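Long-range contact in lysyl oxidase (Pichia pastoris, PDB 1W7C), which probably oxidises primary amines, including peptidyl lysine side chains, using a copper ion and a topaquinone cofactor: residues L56-L61 with A83-Y88. Sequence-based numbering, arbitrary orientation.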
ATOM      1  N   LEU A  56      12.441  39.290  -0.935  1.00 18.33           N
ATOM      2  CA  LEU A  56      12.608  37.859  -0.645  1.00 18.13           C
ATOM      3  C   LEU A  56      12.350  36.970  -1.852  1.00 16.56           C
ATOM      4  O   LEU A  56      13.212  36.192  -2.244  1.00 18.52           O
ATOM      5  CB  LEU A  56      11.697  37.392   0.505  1.00 22.16           C
ATOM      6  CG  LEU A  56      12.060  37.753   1.919  1.00 23.73           C
ATOM      7  CD1 LEU A  56      11.623  39.172   2.210  1.00 28.59           C
ATOM      8  CD2 LEU A  56      11.392  36.756   2.880  1.00 37.56           C
ATOM      9  N   TRP A  57      11.131  37.087  -2.387  1.00 17.61           N
ATOM     10  CA  TRP A  57      10.594  36.138  -3.360  1.00 17.05           C
ATOM     11  C   TRP A  57       9.955  36.855  -4.545  1.00 16.10           C
ATOM     12  O   TRP A  57       9.383  37.943  -4.388  1.00 17.54           O
ATOM     13  CB  TRP A  57       9.552  35.243  -2.689  1.00 16.31           C
ATOM     14  CG  TRP A  57      10.134  34.361  -1.645  1.00 15.81           C
ATOM     15  CD1 TRP A  57      11.350  33.723  -1.680  1.00 17.76           C
ATOM     16  CD2 TRP A  57       9.559  34.055  -0.376  1.00 18.50           C
ATOM     17  NE1 TRP A  57      11.543  33.023  -0.516  1.00 18.36           N
ATOM     18  CE2 TRP A  57      10.453  33.199   0.294  1.00 18.05           C
ATOM     19  CE3 TRP A  57       8.354  34.404   0.263  1.00 20.54           C
ATOM     20  CZ2 TRP A  57      10.207  32.712   1.585  1.00 21.83           C
ATOM     21  CZ3 TRP A  57       8.106  33.915   1.546  1.00 20.92           C
ATOM     22  CH2 TRP A  57       9.027  33.075   2.189  1.00 22.53           C
ATOM     23  N   ILE A  58      10.111  36.256  -5.722  1.00 16.96           N
ATOM     24  CA  ILE A  58       9.482  36.691  -6.960  1.00 16.06           C
ATOM     25  C   ILE A  58       9.111  35.440  -7.748  1.00 16.16           C
ATOM     26  O   ILE A  58       9.998  34.688  -8.141  1.00 17.23           O
ATOM     27  CB  ILE A  58      10.427  37.548  -7.837  1.00 19.01           C
ATOM     28  CG1 ILE A  58      10.905  38.793  -7.095  1.00 19.38           C
ATOM     29  CG2 ILE A  58       9.700  37.916  -9.121  1.00 19.70           C
ATOM     30  CD1 ILE A  58      11.968  39.594  -7.842  1.00 20.14           C
ATOM     31  N   GLU A  59       7.809  35.206  -7.900  1.00 16.24           N
ATOM     32  CA  GLU A  59       7.340  33.996  -8.562  1.00 15.61           C
ATOM     33  C   GLU A  59       6.061  34.226  -9.353  1.00 15.90           C
ATOM     34  O   GLU A  59       5.409  35.256  -9.226  1.00 16.86           O
ATOM     35  CB  GLU A  59       7.128  32.862  -7.561  1.00 15.42           C
ATOM     36  CG  GLU A  59       5.971  33.103  -6.620  1.00 16.35           C
ATOM     37  CD  GLU A  59       5.486  31.857  -5.892  1.00 19.85           C
ATOM     38  OE1 GLU A  59       5.996  30.745  -6.150  1.00 19.24           O
ATOM     39  OE2 GLU A  59       4.560  32.033  -5.070  1.00 18.06           O
ATOM     40  N   THR A  60       5.694  33.228 -10.163  1.00 16.57           N
ATOM     41  CA  THR A  60       4.444  33.303 -10.908  1.00 16.60           C
ATOM     42  C   THR A  60       3.241  33.359  -9.983  1.00 16.05           C
ATOM     43  O   THR A  60       3.127  32.538  -9.074  1.00 17.33           O
ATOM     44  CB  THR A  60       4.324  32.102 -11.803  1.00 17.71           C
ATOM     45  OG1 THR A  60       5.406  32.130 -12.744  1.00 17.21           O
ATOM     46  CG2 THR A  60       3.022  32.131 -12.608  1.00 18.11           C
ATOM     47  N   LEU A  61       2.357  34.330 -10.211  1.00 17.30           N
ATOM     48  CA  LEU A  61       1.030  34.324  -9.621  1.00 17.72           C
ATOM     49  C   LEU A  61       0.144  33.599 -10.625  1.00 16.30           C
ATOM     50  O   LEU A  61      -0.154  34.145 -11.697  1.00 18.03           O
ATOM     51  CB  LEU A  61       0.543  35.754  -9.377  1.00 18.16           C
ATOM     52  CG  LEU A  61      -0.841  35.866  -8.771  1.00 17.46           C
ATOM     53  CD1 LEU A  61      -0.899  35.277  -7.374  1.00 18.10           C
ATOM     54  CD2 LEU A  61      -1.254  37.337  -8.736  1.00 20.27           C
ATOM     55  N   ALA A  83       3.421  38.409 -11.546  1.00 17.88           N
ATOM     56  CA  ALA A  83       4.266  37.920 -10.469  1.00 17.44           C
ATOM     57  C   ALA A  83       3.674  38.235  -9.097  1.00 17.72           C
ATOM     58  O   ALA A  83       3.153  39.305  -8.869  1.00 19.22           O
ATOM     59  CB  ALA A  83       5.650  38.550 -10.583  1.00 18.29           C
ATOM     60  N   ARG A  84       3.833  37.283  -8.197  1.00 16.57           N
ATOM     61  CA  ARG A  84       3.730  37.501  -6.745  1.00 16.06           C
ATOM     62  C   ARG A  84       5.148  37.790  -6.266  1.00 16.41           C
ATOM     63  O   ARG A  84       6.088  37.049  -6.583  1.00 17.42           O
ATOM     64  CB  ARG A  84       3.234  36.238  -6.064  1.00 16.19           C
ATOM     65  CG  ARG A  84       3.366  36.251  -4.537  1.00 17.62           C
ATOM     66  CD  ARG A  84       3.012  34.949  -3.901  1.00 18.33           C
ATOM     67  NE  ARG A  84       3.221  34.946  -2.469  1.00 18.10           N
ATOM     68  CZ  ARG A  84       4.011  34.118  -1.809  1.00 16.29           C
ATOM     69  NH1 ARG A  84       4.763  33.215  -2.457  1.00 19.21           N
ATOM     70  NH2 ARG A  84       4.077  34.227  -0.463  1.00 17.04           N
ATOM     71  N   THR A  85       5.297  38.871  -5.518  1.00 16.79           N
ATOM     72  CA  THR A  85       6.569  39.185  -4.845  1.00 17.49           C
ATOM     73  C   THR A  85       6.320  39.376  -3.372  1.00 18.93           C
ATOM     74  O   THR A  85       5.232  39.733  -2.941  1.00 18.45           O
ATOM     75  CB  THR A  85       7.195  40.457  -5.468  0.70 20.03           C
ATOM     76  OG1 THR A  85       6.404  41.616  -5.131  0.70 20.83           O
ATOM     77  CG2 THR A  85       7.182  40.386  -7.020  0.70 21.61           C
ATOM     78  N   VAL A  86       7.313  39.045  -2.577  1.00 18.17           N
ATOM     79  CA  VAL A  86       7.260  39.294  -1.147  1.00 15.98           C
ATOM     80  C   VAL A  86       8.501  40.134  -0.840  1.00 15.53           C
ATOM     81  O   VAL A  86       9.642  39.726  -1.146  1.00 17.62           O
ATOM     82  CB  VAL A  86       7.229  37.994  -0.317  1.00 17.28           C
ATOM     83  CG1 VAL A  86       7.106  38.315   1.159  1.00 20.70           C
ATOM     84  CG2 VAL A  86       6.093  37.058  -0.811  1.00 20.43           C
ATOM     85  N   VAL A  87       8.255  41.290  -0.203  1.00 17.97           N
ATOM     86  CA  VAL A  87       9.269  42.292   0.070  1.00 17.78           C
ATOM     87  C   VAL A  87       9.167  42.607   1.564  1.00 19.37           C
ATOM     88  O   VAL A  87       8.079  42.844   2.097  1.00 19.02           O
ATOM     89  CB  VAL A  87       9.038  43.563  -0.769  1.00 20.11           C
ATOM     90  CG1 VAL A  87      10.078  44.644  -0.461  1.00 21.06           C
ATOM     91  CG2 VAL A  87       9.002  43.226  -2.266  1.00 22.06           C
ATOM     92  N   TYR A  88      10.310  42.626   2.239  1.00 18.50           N
ATOM     93  CA  TYR A  88      10.350  43.142   3.598  1.00 17.73           C
ATOM     94  C   TYR A  88      10.524  44.645   3.566  1.00 18.78           C
ATOM     95  O   TYR A  88      11.421  45.149   2.905  1.00 19.07           O
ATOM     96  CB  TYR A  88      11.481  42.509   4.400  1.00 17.52           C
ATOM     97  CG  TYR A  88      11.523  43.069   5.796  1.00 18.87           C
ATOM     98  CD1 TYR A  88      10.592  42.677   6.756  1.00 18.94           C
ATOM     99  CD2 TYR A  88      12.434  44.067   6.141  1.00 21.24           C
ATOM    100  CE1 TYR A  88      10.600  43.221   8.021  1.00 20.34           C
ATOM    101  CE2 TYR A  88      12.442  44.593   7.412  1.00 19.80           C
ATOM    102  CZ  TYR A  88      11.519  44.184   8.339  1.00 19.57           C
ATOM    103  OH  TYR A  88      11.539  44.690   9.615  1.00 20.31           O
TER
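Glu59 and Arg84 stand side by side on one face of an antiparallel strand pair and meet in a salt bridge. Glu59 OE2 lies 2.9 Å from Arg84 NH1, near the guanidinium plane, in a bent hydrogen bond (148° at the hydrogen), whereas NH1 comes from above the carboxylate plane; the two planes are 57° apart. Glu59 CG sits between its backbone N and carbonyl carbon (chi1 69°), which puts it 3.9 Å from Arg84 O. The arginine chain is extended from CG to NE, and Arg84 CD also passes 3.5 Å from Glu59 OE2. An alanine in place of Glu59 would probably leave Arg84 NH1 without this carboxylate mate and its guanidinium less firmly fixed, although the salt bridge of Arg84 NE to Glu99 would probably remain.

The same face carries Trp57 and Val86, again side by side. Val86 CG2 abuts the edge of the indole, 3.6 Å from Trp57 CE3, and also lies over one face of the Arg84 guanidinium, displaced toward its rim, so a single methyl touches both flat groups. Behind them, the strands are joined by reciprocal backbone bonds between Glu59 and Arg84. At the other end, a classic beta bulge sets Leu56 and Trp57 opposite Val86, whose O accepts from both Leu56 N (2.8 Å) and Trp57 N (3.3 Å). Leu56 CD1 touches Tyr88 CB at 4.0 Å.

On the reverse face, helix 26-39 covers Ile58 through Val32 and Leu33. Strand 82-89 is the inner partner in the antiparallel sheet of the N2 domain, bonded on its far side to strand 96-103, where Thr85 pairs through its backbone with Leu100. Trp57 NE1 is hydrogen-bonded to Glu388 OE1 of strand 380-388, while Leu56 pairs through its backbone with Tyr389, tying this sheet to the enzyme domain.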